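Local coordinates for protein serine--tRNA ligase (Pyrococcus horikoshii, PDB 2DQ0) that probably charges tRNA(Ser), and also tRNA(Sec), with serine at the expense of ATP, acting as a homodimeric class II aminoacyl-tRNA synthetase, at residues D164-L169 with A416-H421; K160-L165 with K291-I296. One frame throughout, in Å; residues are numbered along the deposited sequence.

Interaction 1: residues D164-L169 with A416-H421; sequences DLLEIL and AILENH
L418 meets three leucines, L165, L166 and L169, and its side chain is the one to follow. At the root, CB lies 4.0 Å from L165 CD1. From there CG takes the place beside the backbone N, anti to the carbonyl carbon (chi1 -67°), and the two methyls part toward different partners. CD1, anti to CA (chi2 179°), reaches L166, whose CD2 is 3.8 Å from it and whose CG is about as near; these two side chains cross nearly perpendicularly. CD2 goes to L169, whose CD2 is 3.8 Å away, and here the side chains pass one another in opposite senses. L165 works differently: besides meeting CB, its CD1 covers the backbone of L418, with the carbonyl O as its nearest atom there, and reaches as far as the N of E419.

Side chain to side chain the contact is aliphatic, with the L165 methyl also lying on the L418 backbone; all its touching residues are buried. L418 CA and L165 CA are 6.9 Å apart, while the short helix axes approach to 10.4 Å and run at 83° to each other. Strand 428-429 adds to the apolar surroundings through V428, on which both L169 and L418 rest.

On the side of helix 410-420 turned from the leucines, N420 ND2 bonds back to A416 O at 2.9 Å. That oxygen also accepts from N420 N, the two donors arriving from opposite faces of its plane, and ND2 has a second acceptor in W361 O.

This is near-orthogonal helix packing against the C-terminal part of helix 410-420, which follows the last long strand of the catalytic sheet as the motif 3 helix of a class II synthetase.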
loop_
_atom_site.group_PDB
_atom_site.type_symbol
_atom_site.label_atom_id
_atom_site.label_comp_id
_atom_site.label_asym_id
_atom_site.label_seq_id
_atom_site.Cartn_x
_atom_site.Cartn_y
_atom_site.Cartn_z
ATOM N N ASP A 164 -24.219 8.730 -3.722
ATOM C CA ASP A 164 -24.891 9.430 -4.796
ATOM C C ASP A 164 -24.248 10.769 -5.098
ATOM O O ASP A 164 -24.169 11.173 -6.258
ATOM C CB ASP A 164 -26.379 9.561 -4.472
ATOM C CG ASP A 164 -27.073 8.201 -4.473
ATOM O OD1 ASP A 164 -27.033 7.531 -5.541
ATOM O OD2 ASP A 164 -27.629 7.788 -3.424
ATOM N N LEU A 165 -23.765 11.451 -4.063
ATOM C CA LEU A 165 -23.113 12.730 -4.254
ATOM C C LEU A 165 -21.801 12.540 -5.049
ATOM O O LEU A 165 -21.470 13.345 -5.919
ATOM C CB LEU A 165 -22.866 13.396 -2.891
ATOM C CG LEU A 165 -24.126 14.055 -2.286
ATOM C CD1 LEU A 165 -23.924 14.336 -0.805
ATOM C CD2 LEU A 165 -24.463 15.370 -3.035
ATOM N N LEU A 166 -21.061 11.468 -4.791
ATOM C CA LEU A 166 -19.823 11.293 -5.544
ATOM C C LEU A 166 -20.123 11.210 -7.024
ATOM O O LEU A 166 -19.340 11.688 -7.853
ATOM C CB LEU A 166 -19.070 10.039 -5.113
ATOM C CG LEU A 166 -18.359 10.113 -3.766
ATOM C CD1 LEU A 166 -18.070 8.707 -3.277
ATOM C CD2 LEU A 166 -17.069 10.916 -3.898
ATOM N N GLU A 167 -21.269 10.610 -7.337
ATOM C CA GLU A 167 -21.726 10.413 -8.706
ATOM C C GLU A 167 -22.097 11.724 -9.378
ATOM O O GLU A 167 -21.583 12.045 -10.439
ATOM C CB GLU A 167 -22.938 9.482 -8.715
ATOM C CG GLU A 167 -22.937 8.394 -9.792
ATOM C CD GLU A 167 -22.896 8.936 -11.214
ATOM O OE1 GLU A 167 -21.823 9.400 -11.662
ATOM O OE2 GLU A 167 -23.947 8.892 -11.887
ATOM N N ILE A 168 -22.984 12.493 -8.751
ATOM C CA ILE A 168 -23.410 13.749 -9.340
ATOM C C ILE A 168 -22.236 14.736 -9.411
ATOM O O ILE A 168 -22.197 15.615 -10.268
ATOM C CB ILE A 168 -24.623 14.357 -8.555
ATOM C CG1 ILE A 168 -24.157 15.111 -7.322
ATOM C CG2 ILE A 168 -25.574 13.260 -8.099
ATOM C CD1 ILE A 168 -24.279 16.602 -7.487
ATOM N N LEU A 169 -21.267 14.564 -8.521
ATOM C CA LEU A 169 -20.094 15.420 -8.483
ATOM C C LEU A 169 -18.960 14.937 -9.399
ATOM O O LEU A 169 -17.953 15.624 -9.548
ATOM C CB LEU A 169 -19.590 15.509 -7.048
ATOM C CG LEU A 169 -19.743 16.831 -6.301
ATOM C CD1 LEU A 169 -21.093 17.431 -6.611
ATOM C CD2 LEU A 169 -19.568 16.607 -4.793
ATOM N N ALA A 416 -18.482 12.480 5.507
ATOM C CA ALA A 416 -19.069 13.458 6.409
ATOM C C ALA A 416 -19.185 14.834 5.752
ATOM O O ALA A 416 -20.210 15.510 5.907
ATOM C CB ALA A 416 -18.278 13.548 7.708
ATOM N N ILE A 417 -18.163 15.239 4.995
ATOM C CA ILE A 417 -18.199 16.547 4.354
ATOM C C ILE A 417 -19.232 16.604 3.247
ATOM O O ILE A 417 -19.948 17.595 3.126
ATOM C CB ILE A 417 -16.800 16.956 3.813
ATOM C CG1 ILE A 417 -15.875 17.239 5.002
ATOM C CG2 ILE A 417 -16.900 18.176 2.879
ATOM C CD1 ILE A 417 -14.470 17.605 4.620
ATOM N N LEU A 418 -19.335 15.542 2.455
ATOM C CA LEU A 418 -20.311 15.527 1.361
ATOM C C LEU A 418 -21.740 15.534 1.904
ATOM O O LEU A 418 -22.599 16.275 1.427
ATOM C CB LEU A 418 -20.123 14.295 0.460
ATOM C CG LEU A 418 -18.852 14.179 -0.390
ATOM C CD1 LEU A 418 -18.842 12.885 -1.200
ATOM C CD2 LEU A 418 -18.797 15.372 -1.320
ATOM N N GLU A 419 -21.996 14.709 2.908
ATOM C CA GLU A 419 -23.331 14.642 3.441
ATOM C C GLU A 419 -23.726 15.836 4.290
ATOM O O GLU A 419 -24.871 16.239 4.265
ATOM C CB GLU A 419 -23.546 13.311 4.189
ATOM C CG GLU A 419 -23.795 12.141 3.214
ATOM C CD GLU A 419 -24.218 10.810 3.863
ATOM O OE1 GLU A 419 -24.807 10.814 4.975
ATOM O OE2 GLU A 419 -23.986 9.746 3.226
ATOM N N ASN A 420 -22.777 16.439 4.990
ATOM C CA ASN A 420 -23.091 17.575 5.851
ATOM C C ASN A 420 -23.063 18.948 5.195
ATOM O O ASN A 420 -23.657 19.893 5.723
ATOM C CB ASN A 420 -22.157 17.586 7.055
ATOM C CG ASN A 420 -22.598 16.626 8.133
ATOM O OD1 ASN A 420 -23.648 16.809 8.746
ATOM N ND2 ASN A 420 -21.804 15.586 8.369
ATOM N N HIS A 421 -22.387 19.076 4.055
ATOM C CA HIS A 421 -22.307 20.373 3.398
ATOM C C HIS A 421 -22.939 20.392 2.005
ATOM O O HIS A 421 -22.606 21.261 1.178
ATOM C CB HIS A 421 -20.849 20.849 3.301
ATOM C CG HIS A 421 -20.164 21.012 4.625
ATOM N ND1 HIS A 421 -20.527 21.972 5.540
ATOM C CD2 HIS A 421 -19.108 20.362 5.168
ATOM C CE1 HIS A 421 -19.723 21.915 6.587
ATOM N NE2 HIS A 421 -18.852 20.946 6.386
#

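Interaction 2: residues K160-L165 with K291-I296; sequences KLHVDL and KDTKGI. With SO4 (sulfate ion), chain D.
A chi1 of 92° at H162 and a chi2 of -85° set the imidazole so that NE2 faces the backbone N of I296, while at V163 CG1 stands anti to the backbone N and CG2 beside it. The I296 N-H donates to H162 NE2 at 3.0 Å, almost straight at 171° and practically within the ring plane, consistent with a ring that carries its proton on ND1. Next along the ring edge comes T293 CG2, 3.4 Å from H162 CE1. I296 CG1 packs near NE2 as well, and V163 CG2 sits over one ring face toward its rim.

V163 CG2 also touches the loop itself, at 3.5 Å from G295 N and 3.6 Å from K294 CD. K294 crosses both V163 and L161 at about a right angle; its NZ is 4.9 Å from D164 OD2, not in contact, though the opposite charges may attract weakly. An alanine in place of H162 would probably leave the I296 N-H without its acceptor and open a gap beside T293 CG2 and I296 CG1.

Farther out, T293 OG1 donates to a sulfate oxygen, O2, at 3.2 Å; the ion, probably from the crystallisation liquor, is also held by R298 and R369. K291 and D292 beside it are poorly ordered.

Segment 291-296 belongs to the loop between antiparallel strands 273-282 and 301-311, the motif 2 loop of class II synthetases, which here leans on the start of helix 162-168.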
loop_
_atom_site.group_PDB
_atom_site.type_symbol
_atom_site.label_atom_id
_atom_site.label_comp_id
_atom_site.label_asym_id
_atom_site.label_seq_id
_atom_site.Cartn_x
_atom_site.Cartn_y
_atom_site.Cartn_z
ATOM N N LYS A 160 -29.036 13.729 0.270
ATOM C CA LYS A 160 -28.516 12.546 -0.408
ATOM C C LYS A 160 -27.394 11.788 0.319
ATOM O O LYS A 160 -26.717 12.315 1.213
ATOM C CB LYS A 160 -28.040 12.933 -1.818
ATOM C CG LYS A 160 -29.101 13.640 -2.665
ATOM C CD LYS A 160 -28.705 13.760 -4.148
ATOM C CE LYS A 160 -29.764 14.498 -4.989
ATOM N NZ LYS A 160 -29.797 16.012 -4.805
ATOM N N LEU A 161 -27.220 10.533 -0.075
ATOM C CA LEU A 161 -26.176 9.681 0.484
ATOM C C LEU A 161 -24.867 10.060 -0.186
ATOM O O LEU A 161 -24.853 10.480 -1.360
ATOM C CB LEU A 161 -26.485 8.233 0.190
ATOM C CG LEU A 161 -27.563 7.722 1.130
ATOM C CD1 LEU A 161 -27.976 6.328 0.644
ATOM C CD2 LEU A 161 -27.044 7.720 2.588
ATOM N N HIS A 162 -23.764 9.897 0.540
ATOM C CA HIS A 162 -22.476 10.290 -0.023
ATOM C C HIS A 162 -22.162 9.617 -1.365
ATOM O O HIS A 162 -21.592 10.250 -2.274
ATOM C CB HIS A 162 -21.343 10.047 0.988
ATOM C CG HIS A 162 -20.694 8.708 0.864
ATOM N ND1 HIS A 162 -21.191 7.581 1.477
ATOM C CD2 HIS A 162 -19.573 8.322 0.213
ATOM C CE1 HIS A 162 -20.401 6.558 1.214
ATOM N NE2 HIS A 162 -19.412 6.981 0.449
ATOM N N VAL A 163 -22.556 8.350 -1.499
ATOM C CA VAL A 163 -22.310 7.613 -2.723
ATOM C C VAL A 163 -22.963 8.350 -3.887
ATOM O O VAL A 163 -22.343 8.593 -4.916
ATOM C CB VAL A 163 -22.896 6.201 -2.652
ATOM C CG1 VAL A 163 -22.275 5.342 -3.730
ATOM C CG2 VAL A 163 -22.671 5.605 -1.261
ATOM N N ASP A 164 -24.219 8.730 -3.722
ATOM C CA ASP A 164 -24.891 9.430 -4.796
ATOM C C ASP A 164 -24.248 10.769 -5.098
ATOM O O ASP A 164 -24.169 11.173 -6.258
ATOM C CB ASP A 164 -26.379 9.561 -4.472
ATOM C CG ASP A 164 -27.073 8.201 -4.473
ATOM O OD1 ASP A 164 -27.033 7.531 -5.541
ATOM O OD2 ASP A 164 -27.629 7.788 -3.424
ATOM N N LEU A 165 -23.765 11.451 -4.063
ATOM C CA LEU A 165 -23.113 12.730 -4.254
ATOM C C LEU A 165 -21.801 12.540 -5.049
ATOM O O LEU A 165 -21.470 13.345 -5.919
ATOM C CB LEU A 165 -22.866 13.396 -2.891
ATOM C CG LEU A 165 -24.126 14.055 -2.286
ATOM C CD1 LEU A 165 -23.924 14.336 -0.805
ATOM C CD2 LEU A 165 -24.463 15.370 -3.035
ATOM N N LYS A 291 -22.604 -5.112 3.431
ATOM C CA LYS A 291 -23.493 -4.715 4.523
ATOM C C LYS A 291 -24.537 -3.670 4.098
ATOM O O LYS A 291 -25.734 -3.971 4.110
ATOM C CB LYS A 291 -22.693 -4.187 5.724
ATOM C CG LYS A 291 -21.964 -5.257 6.532
ATOM C CD LYS A 291 -21.582 -4.742 7.918
ATOM C CE LYS A 291 -22.801 -4.619 8.820
ATOM N NZ LYS A 291 -23.437 -5.954 9.021
ATOM N N ASP A 292 -24.104 -2.455 3.734
ATOM C CA ASP A 292 -25.047 -1.407 3.306
ATOM C C ASP A 292 -24.510 -0.148 2.578
ATOM O O ASP A 292 -24.845 0.060 1.408
ATOM C CB ASP A 292 -25.921 -0.979 4.488
ATOM C CG ASP A 292 -27.397 -1.251 4.242
ATOM O OD1 ASP A 292 -27.751 -2.415 3.953
ATOM O OD2 ASP A 292 -28.206 -0.304 4.335
ATOM N N THR A 293 -23.719 0.700 3.242
ATOM C CA THR A 293 -23.180 1.901 2.574
ATOM C C THR A 293 -22.240 1.414 1.470
ATOM O O THR A 293 -21.226 0.779 1.769
ATOM C CB THR A 293 -22.394 2.796 3.549
ATOM O OG1 THR A 293 -23.207 3.107 4.687
ATOM C CG2 THR A 293 -22.000 4.086 2.861
ATOM N N LYS A 294 -22.561 1.736 0.210
ATOM C CA LYS A 294 -21.805 1.248 -0.963
ATOM C C LYS A 294 -20.688 2.055 -1.631
ATOM O O LYS A 294 -20.217 1.685 -2.716
ATOM C CB LYS A 294 -22.795 0.815 -2.058
ATOM C CG LYS A 294 -24.261 1.044 -1.714
ATOM C CD LYS A 294 -24.591 2.523 -1.524
ATOM C CE LYS A 294 -25.931 2.695 -0.808
ATOM N NZ LYS A 294 -26.257 4.117 -0.533
ATOM N N GLY A 295 -20.245 3.127 -0.991
ATOM C CA GLY A 295 -19.186 3.925 -1.581
ATOM C C GLY A 295 -17.807 3.813 -0.945
ATOM O O GLY A 295 -17.106 2.829 -1.134
ATOM N N ILE A 296 -17.411 4.830 -0.189
ATOM C CA ILE A 296 -16.098 4.831 0.436
ATOM C C ILE A 296 -16.137 4.878 1.953
ATOM O O ILE A 296 -15.198 5.345 2.609
ATOM C CB ILE A 296 -15.254 6.009 -0.066
ATOM C CG1 ILE A 296 -15.916 7.339 0.309
ATOM C CG2 ILE A 296 -15.053 5.894 -1.550
ATOM C CD1 ILE A 296 -15.143 8.594 -0.189
HETATM S S SO4 D . -23.121 -0.319 7.132
HETATM O O1 SO4 D . -21.970 -0.288 6.207
HETATM O O2 SO4 D . -24.019 0.805 6.801
HETATM O O3 SO4 D . -23.866 -1.592 7.017
HETATM O O4 SO4 D . -22.622 -0.190 8.512
#

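How the interactions relate
Helix 162-168 serves both contacts, whose centres are 9 Å apart: its first turn meets the loop in interaction 2, and L165 and L166 with the following L169 meet helix 410-420 in interaction 1. The direct tie is E419 OE2, which lies 2.7 Å from H162 N, a probable hydrogen bond to the first residue of the helix; E419 OE1 bonds to Q365 N. L418 CD1 also packs at 4.0 Å from H162 O. Interaction 2 is closer to the seryl-adenylate analogue, with the I296 side chain about 7 Å from it, against about 12 Å for L166. Helix 162-168 thus packs against both the motif 2 loop and the motif 3 helix, which also meet directly where I296 touches I414 and V415.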